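Side-chain contacts in hypothetical protein TM1553 (Thermotoga maritima, PDB 1VRM), which probably transfers FMN from FAD onto target proteins, as flavin transferases of the ApbE type do: residues I55-K58 with T62-R65; S279-V284 with L295-M300. All coordinates share one frame; numbering follows the deposited sequence.

How the interactions relate
From the N terminus, interaction 1 comes first. Helix 41-58 ends, three residues pass, and 62-65 turns back on the last helical turn, closing a very short loop that leads into helix 67-72. Interaction 2 opens only much later. It joins 279-284 to 295-300 across ten intervening residues, in the helical connection between neighbouring antiparallel strands 262-269 and 303-308. The two contacts follow one another in series, neither enclosing nor crossing the other. They lie on opposite sides of the chain's centre, with their own centres about 29 Å apart: the first is a polar surface contact at a helix end, the second an apolar one beside the large sheet.

Interaction 1 (I55-K58 with T62-R65); sequences ITYK and TDER
The guanidinium group of Arg65 lies flat on one face of the Tyr57 ring, with NH2 over the middle of the ring, 3.3 Å above its plane. On the opposite ring face, Thr56 CG2 of the same helical turn sits off toward the rim. At the edge of the guanidinium, in its plane, comes Asp63 OD1. The ring and guanidinium planes are 23° apart and their centres 4.1 Å, a stacked cation-pi pair in which a positive charge meets an electron-rich phenol face. Asp63 grips that cation side-on with one oxygen for each of two nitrogens: Arg65 NE reaches Asp63 OD1 at 2.9 Å, and Arg65 NH2 reaches Asp63 OD2 at 3.1 Å. Asp63 OD1 also takes the backbone N of Arg65 at 2.7 Å through its anti lone pair, forming an Asx turn, so two N-H groups hold this one oxygen. Asp63 swings its carboxylate out beside its carbonyl carbon (chi1 -166°), where it can serve the main chain and the side chain of Arg65 together, while a bend at chi3 (-81°) brings the guanidinium of Arg65 alongside Tyr57 and flat over its ring. Asp63 OD2 also approaches the ring obliquely, 3.4 Å from Tyr57 CD1. Replacing Asp63 with an alanine would probably cost the guanidinium its counter-charge and the turn its side-chain acceptor, leaving Arg65 freer to swing off the tyrosine. Arginine suits this place because its flat cation can stack and bond at its edge simultaneously. Ser66 OG ties the loop to helix 41-58 through the carbonyl of Lys58, before helix 67-72; the Lys58 amine forms salt bridges with Asp82, just before helix 83-98, and Glu84 in its first turn, while Ile55 packs on helix 166-181.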
ATOM      1  N   ILE A  55      -0.175  -1.942 -14.044  1.00  4.00           N
ATOM      2  CA  ILE A  55       0.636  -2.033 -12.815  1.00  5.70           C
ATOM      3  C   ILE A  55       0.269  -3.335 -12.065  1.00  5.33           C
ATOM      4  O   ILE A  55       1.124  -4.014 -11.500  1.00  7.14           O
ATOM      5  CB  ILE A  55       0.416  -0.776 -11.924  1.00  4.33           C
ATOM      6  CG1 ILE A  55       1.035   0.398 -12.634  1.00  5.24           C
ATOM      7  CG2 ILE A  55       0.870  -1.034 -10.496  1.00  7.51           C
ATOM      8  CD1 ILE A  55       0.617   1.692 -12.039  1.00  8.58           C
ATOM      9  N   THR A  56      -1.021  -3.685 -12.053  1.00  4.26           N
ATOM     10  CA  THR A  56      -1.487  -4.908 -11.397  1.00  6.11           C
ATOM     11  C   THR A  56      -0.714  -6.138 -11.898  1.00  7.47           C
ATOM     12  O   THR A  56      -0.278  -6.972 -11.097  1.00  9.79           O
ATOM     13  CB  THR A  56      -3.000  -5.146 -11.593  1.00  8.28           C
ATOM     14  OG1 THR A  56      -3.736  -4.045 -11.038  1.00  6.96           O
ATOM     15  CG2 THR A  56      -3.452  -6.392 -10.867  1.00  7.31           C
ATOM     16  N   TYR A  57      -0.582  -6.228 -13.220  1.00  5.43           N
ATOM     17  CA  TYR A  57       0.046  -7.408 -13.822  1.00  8.59           C
ATOM     18  C   TYR A  57       1.565  -7.311 -13.815  1.00  8.42           C
ATOM     19  O   TYR A  57       2.267  -8.320 -13.581  1.00  9.93           O
ATOM     20  CB  TYR A  57      -0.496  -7.661 -15.221  1.00  9.83           C
ATOM     21  CG  TYR A  57      -2.004  -7.889 -15.149  1.00 14.39           C
ATOM     22  CD1 TYR A  57      -2.525  -8.812 -14.237  1.00 20.34           C
ATOM     23  CD2 TYR A  57      -2.878  -7.143 -15.897  1.00 26.08           C
ATOM     24  CE1 TYR A  57      -3.895  -9.005 -14.108  1.00 31.44           C
ATOM     25  CE2 TYR A  57      -4.253  -7.335 -15.781  1.00 24.32           C
ATOM     26  CZ  TYR A  57      -4.747  -8.263 -14.884  1.00 28.80           C
ATOM     27  OH  TYR A  57      -6.114  -8.466 -14.759  1.00 35.22           O
ATOM     28  N   LYS A  58       2.087  -6.106 -14.022  1.00  5.55           N
ATOM     29  CA  LYS A  58       3.523  -5.935 -14.128  1.00  5.25           C
ATOM     30  C   LYS A  58       4.245  -6.210 -12.828  1.00  6.21           C
ATOM     31  O   LYS A  58       5.394  -6.700 -12.837  1.00  7.84           O
ATOM     32  CB  LYS A  58       3.867  -4.530 -14.613  1.00  7.76           C
ATOM     33  CG  LYS A  58       5.344  -4.269 -14.749  1.00  5.89           C
ATOM     34  CD  LYS A  58       5.647  -2.986 -15.470  1.00  8.89           C
ATOM     35  CE  LYS A  58       7.144  -2.725 -15.513  1.00 10.29           C
ATOM     36  NZ  LYS A  58       7.446  -1.483 -16.267  1.00 12.13           N
ATOM     37  N   THR A  62       2.297 -13.186  -8.909  1.00  8.76           N
ATOM     38  CA  THR A  62       1.952 -14.447  -9.582  1.00 12.19           C
ATOM     39  C   THR A  62       1.777 -14.421 -11.089  1.00 12.35           C
ATOM     40  O   THR A  62       1.943 -15.458 -11.747  1.00 12.22           O
ATOM     41  CB  THR A  62       0.654 -14.999  -9.002  1.00 16.12           C
ATOM     42  OG1 THR A  62      -0.386 -14.040  -9.219  1.00 16.35           O
ATOM     43  CG2 THR A  62       0.802 -15.234  -7.534  1.00 18.45           C
ATOM     44  N   ASP A  63       1.448 -13.267 -11.646  1.00 10.56           N
ATOM     45  CA  ASP A  63       1.141 -13.202 -13.084  1.00  8.60           C
ATOM     46  C   ASP A  63       2.390 -13.487 -13.903  1.00 11.52           C
ATOM     47  O   ASP A  63       3.449 -12.958 -13.643  1.00 11.56           O
ATOM     48  CB  ASP A  63       0.602 -11.835 -13.513  1.00 10.86           C
ATOM     49  CG  ASP A  63      -0.012 -11.882 -14.886  1.00 16.39           C
ATOM     50  OD1 ASP A  63       0.732 -11.855 -15.890  1.00 18.32           O
ATOM     51  OD2 ASP A  63      -1.247 -11.923 -14.930  1.00 26.50           O
ATOM     52  N   GLU A  64       2.240 -14.295 -14.944  1.00 14.47           N
ATOM     53  CA  GLU A  64       3.393 -14.666 -15.764  1.00 18.46           C
ATOM     54  C   GLU A  64       4.019 -13.466 -16.457  1.00 14.87           C
ATOM     55  O   GLU A  64       5.186 -13.522 -16.818  1.00 21.87           O
ATOM     56  CB  GLU A  64       3.034 -15.755 -16.804  1.00 21.13           C
ATOM     57  CG  GLU A  64       2.596 -17.098 -16.214  1.00 32.36           C
ATOM     58  CD  GLU A  64       3.648 -17.793 -15.349  1.00 44.80           C
ATOM     59  OE1 GLU A  64       4.833 -17.379 -15.356  1.00 50.72           O
ATOM     60  OE2 GLU A  64       3.276 -18.774 -14.656  1.00 52.67           O
ATOM     61  N   ARG A  65       3.271 -12.377 -16.620  1.00 17.25           N
ATOM     62  CA  ARG A  65       3.781 -11.162 -17.273  1.00 19.10           C
ATOM     63  C   ARG A  65       4.556 -10.258 -16.306  1.00 17.18           C
ATOM     64  O   ARG A  65       4.999  -9.172 -16.674  1.00 17.94           O
ATOM     65  CB  ARG A  65       2.609 -10.359 -17.855  1.00 22.64           C
ATOM     66  CG  ARG A  65       1.750 -11.147 -18.885  1.00 24.84           C
ATOM     67  CD  ARG A  65       0.404 -10.450 -19.157  1.00 26.11           C
ATOM     68  NE  ARG A  65      -0.614 -10.721 -18.146  1.00 31.82           N
ATOM     69  CZ  ARG A  65      -1.854 -10.234 -18.193  1.00 35.13           C
ATOM     70  NH1 ARG A  65      -2.249  -9.474 -19.216  1.00 42.45           N
ATOM     71  NH2 ARG A  65      -2.719 -10.529 -17.231  1.00 29.04           N
TER

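Interaction 2 (S279-V284 with L295-M300); sequences STAGFV and LDFPNM
Phe297 presses the far end of its ring against the bare backbone of Gly282, and here the contact is tight. Its CE2 lies 3.5 Å from Gly282 CA, and its CZ is 3.6 Å from Gly282 N. The ring meets this backbone obliquely, and a chi1 of -89° points it at the glycine. Glycine suits the place because a CB modelled on Gly282 would fall only 3.2 Å from Phe297 CE2. Next to it the fit eases: Ala281 CB, a small methyl directed toward the other segment, stands 4.2 Å from Phe297 CZ.

Although Phe297 comes fifteen positions after Gly282, their CA atoms are 7.8 Å apart, far less than a straight helix of that length would span, so the chain must bend back between them. This helical connection lies against the antiparallel sheet: Ser279 and Phe283 pack on strand 262-269, and Phe297 touches Leu304 of strand 303-308, the neighbouring strand in the sheet.

Away from the glycine, part of the packing round the phenylalanine comes from its own segment. The selenomethionine Met300 lays its CE over one ring face, toward the rim and 3.3 Å above the plane. A 3-10 turn brings it back, with Met300 N bonded to Phe297 O at 2.9 Å. Farther out the segment is open to solvent: Leu295 and the polar Asn299 are exposed, both well away from helix residues 279-284.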
ATOM      1  N   SER A 279       1.605   3.391   6.029  1.00  4.61           N
ATOM      2  CA  SER A 279       0.453   2.858   6.768  1.00  5.46           C
ATOM      3  C   SER A 279       0.786   1.399   7.156  1.00  8.84           C
ATOM      4  O   SER A 279       0.455   0.971   8.238  1.00  7.92           O
ATOM      5  CB  SER A 279      -0.853   2.963   6.008  1.00  9.27           C
ATOM      6  OG  SER A 279      -0.869   2.117   4.876  1.00 10.54           O
ATOM      7  N   THR A 280       1.479   0.677   6.259  1.00  6.67           N
ATOM      8  CA  THR A 280       1.921  -0.672   6.553  1.00  6.28           C
ATOM      9  C   THR A 280       2.924  -0.649   7.698  1.00  5.92           C
ATOM     10  O   THR A 280       2.813  -1.390   8.658  1.00  8.03           O
ATOM     11  CB  THR A 280       2.535  -1.295   5.265  1.00 10.74           C
ATOM     12  OG1 THR A 280       1.507  -1.355   4.245  1.00 12.29           O
ATOM     13  CG2 THR A 280       3.100  -2.678   5.519  1.00 13.63           C
ATOM     14  N   ALA A 281       3.939   0.204   7.583  1.00  5.89           N
ATOM     15  CA  ALA A 281       4.954   0.279   8.631  1.00  3.42           C
ATOM     16  C   ALA A 281       4.341   0.660   9.987  1.00  3.77           C
ATOM     17  O   ALA A 281       4.677   0.107  11.022  1.00  8.24           O
ATOM     18  CB  ALA A 281       6.011   1.312   8.288  1.00  7.19           C
ATOM     19  N   GLY A 282       3.454   1.647   9.961  1.00  5.76           N
ATOM     20  CA  GLY A 282       2.798   2.091  11.217  1.00  7.20           C
ATOM     21  C   GLY A 282       1.966   0.991  11.841  1.00  7.68           C
ATOM     22  O   GLY A 282       1.921   0.844  13.079  1.00  6.43           O
ATOM     23  N   PHE A 283       1.281   0.216  11.020  1.00  4.86           N
ATOM     24  CA  PHE A 283       0.501  -0.927  11.514  1.00  7.25           C
ATOM     25  C   PHE A 283       1.416  -1.902  12.289  1.00  6.34           C
ATOM     26  O   PHE A 283       1.117  -2.321  13.379  1.00  9.21           O
ATOM     27  CB  PHE A 283      -0.147  -1.658  10.372  1.00  7.96           C
ATOM     28  CG  PHE A 283      -1.137  -2.715  10.814  1.00  8.31           C
ATOM     29  CD1 PHE A 283      -0.668  -3.972  11.188  1.00  7.98           C
ATOM     30  CD2 PHE A 283      -2.486  -2.464  10.856  1.00  7.91           C
ATOM     31  CE1 PHE A 283      -1.551  -4.972  11.577  1.00 10.65           C
ATOM     32  CE2 PHE A 283      -3.383  -3.451  11.269  1.00  9.75           C
ATOM     33  CZ  PHE A 283      -2.903  -4.706  11.619  1.00  7.46           C
ATOM     34  N   VAL A 284       2.542  -2.252  11.686  1.00  6.68           N
ATOM     35  CA  VAL A 284       3.502  -3.143  12.300  1.00  8.35           C
ATOM     36  C   VAL A 284       4.123  -2.551  13.563  1.00 10.49           C
ATOM     37  O   VAL A 284       4.362  -3.261  14.511  1.00 14.54           O
ATOM     38  CB  VAL A 284       4.613  -3.530  11.306  1.00  8.73           C
ATOM     39  CG1 VAL A 284       5.775  -4.247  12.014  1.00 10.78           C
ATOM     40  CG2 VAL A 284       4.048  -4.312  10.097  1.00  9.28           C
ATOM     41  N   LEU A 295       3.919   9.941  17.810  1.00  6.45           N
ATOM     42  CA  LEU A 295       4.883  11.051  17.891  1.00  7.74           C
ATOM     43  C   LEU A 295       5.766  11.171  16.628  1.00  8.96           C
ATOM     44  O   LEU A 295       5.921  12.248  16.085  1.00  9.69           O
ATOM     45  CB  LEU A 295       5.747  10.858  19.094  1.00 10.66           C
ATOM     46  CG  LEU A 295       6.824  11.902  19.339  1.00  9.76           C
ATOM     47  CD1 LEU A 295       6.169  13.241  19.585  1.00 13.53           C
ATOM     48  CD2 LEU A 295       7.711  11.486  20.503  1.00 12.75           C
ATOM     49  N   ASP A 296       6.356  10.067  16.206  1.00  7.12           N
ATOM     50  CA  ASP A 296       7.413  10.086  15.197  1.00  6.57           C
ATOM     51  C   ASP A 296       6.892  10.130  13.757  1.00  7.54           C
ATOM     52  O   ASP A 296       7.545  10.756  12.893  1.00  8.81           O
ATOM     53  CB  ASP A 296       8.279   8.862  15.349  1.00  8.12           C
ATOM     54  CG  ASP A 296       9.144   8.895  16.591  1.00 17.40           C
ATOM     55  OD1 ASP A 296       9.247   9.979  17.233  1.00 13.79           O
ATOM     56  OD2 ASP A 296       9.775   7.846  16.891  1.00 16.00           O
ATOM     57  N   PHE A 297       5.745   9.488  13.479  1.00  5.43           N
ATOM     58  CA  PHE A 297       5.278   9.390  12.097  1.00  4.61           C
ATOM     59  C   PHE A 297       5.016  10.708  11.409  1.00  5.91           C
ATOM     60  O   PHE A 297       5.372  10.853  10.236  1.00  6.06           O
ATOM     61  CB  PHE A 297       4.113   8.401  11.942  1.00  6.37           C
ATOM     62  CG  PHE A 297       4.576   7.003  11.678  1.00  8.08           C
ATOM     63  CD1 PHE A 297       5.543   6.414  12.456  1.00  7.93           C
ATOM     64  CD2 PHE A 297       4.107   6.297  10.582  1.00 10.63           C
ATOM     65  CE1 PHE A 297       5.991   5.112  12.197  1.00 10.42           C
ATOM     66  CE2 PHE A 297       4.518   5.012  10.341  1.00 10.53           C
ATOM     67  CZ  PHE A 297       5.468   4.427  11.127  1.00  9.49           C
ATOM     68  N   PRO A 298       4.407  11.679  12.097  1.00  6.56           N
ATOM     69  CA  PRO A 298       4.159  12.985  11.472  1.00  7.77           C
ATOM     70  C   PRO A 298       5.428  13.648  11.035  1.00 10.28           C
ATOM     71  O   PRO A 298       5.415  14.367  10.030  1.00  7.11           O
ATOM     72  CB  PRO A 298       3.462  13.779  12.557  1.00  8.64           C
ATOM     73  CG  PRO A 298       2.772  12.695  13.410  1.00  8.14           C
ATOM     74  CD  PRO A 298       3.726  11.553  13.405  1.00  6.52           C
ATOM     75  N   ASN A 299       6.528  13.364  11.711  1.00  8.45           N
ATOM     76  CA  ASN A 299       7.807  13.952  11.285  1.00  8.19           C
ATOM     77  C   ASN A 299       8.446  13.319  10.053  1.00  9.81           C
ATOM     78  O   ASN A 299       9.485  13.781   9.574  1.00 13.19           O
ATOM     79  CB  ASN A 299       8.759  13.988  12.452  1.00  9.66           C
ATOM     80  CG  ASN A 299       8.225  14.797  13.590  1.00  9.39           C
ATOM     81  OD1 ASN A 299       7.576  15.813  13.388  1.00 10.08           O
ATOM     82  ND2 ASN A 299       8.458  14.343  14.836  1.00 12.50           N
HETATM   83  N   MSE A 300       7.850  12.230   9.578  1.00 10.88           N
HETATM   84  CA  MSE A 300       8.159  11.603   8.299  1.00 14.68           C
HETATM   85  C   MSE A 300       7.131  11.980   7.228  1.00 11.68           C
HETATM   86  O   MSE A 300       7.183  11.475   6.109  1.00 15.22           O
HETATM   87  CB  MSE A 300       8.136  10.103   8.431  1.00 14.22           C
HETATM   88  CG  MSE A 300       9.324   9.568   9.128  1.00 20.27           C
HETATM   89 SE   MSE A 300       9.228   7.555   9.044  1.00 46.86          SE
HETATM   90  CE  MSE A 300       7.815   7.297  10.194  1.00 19.84           C
TER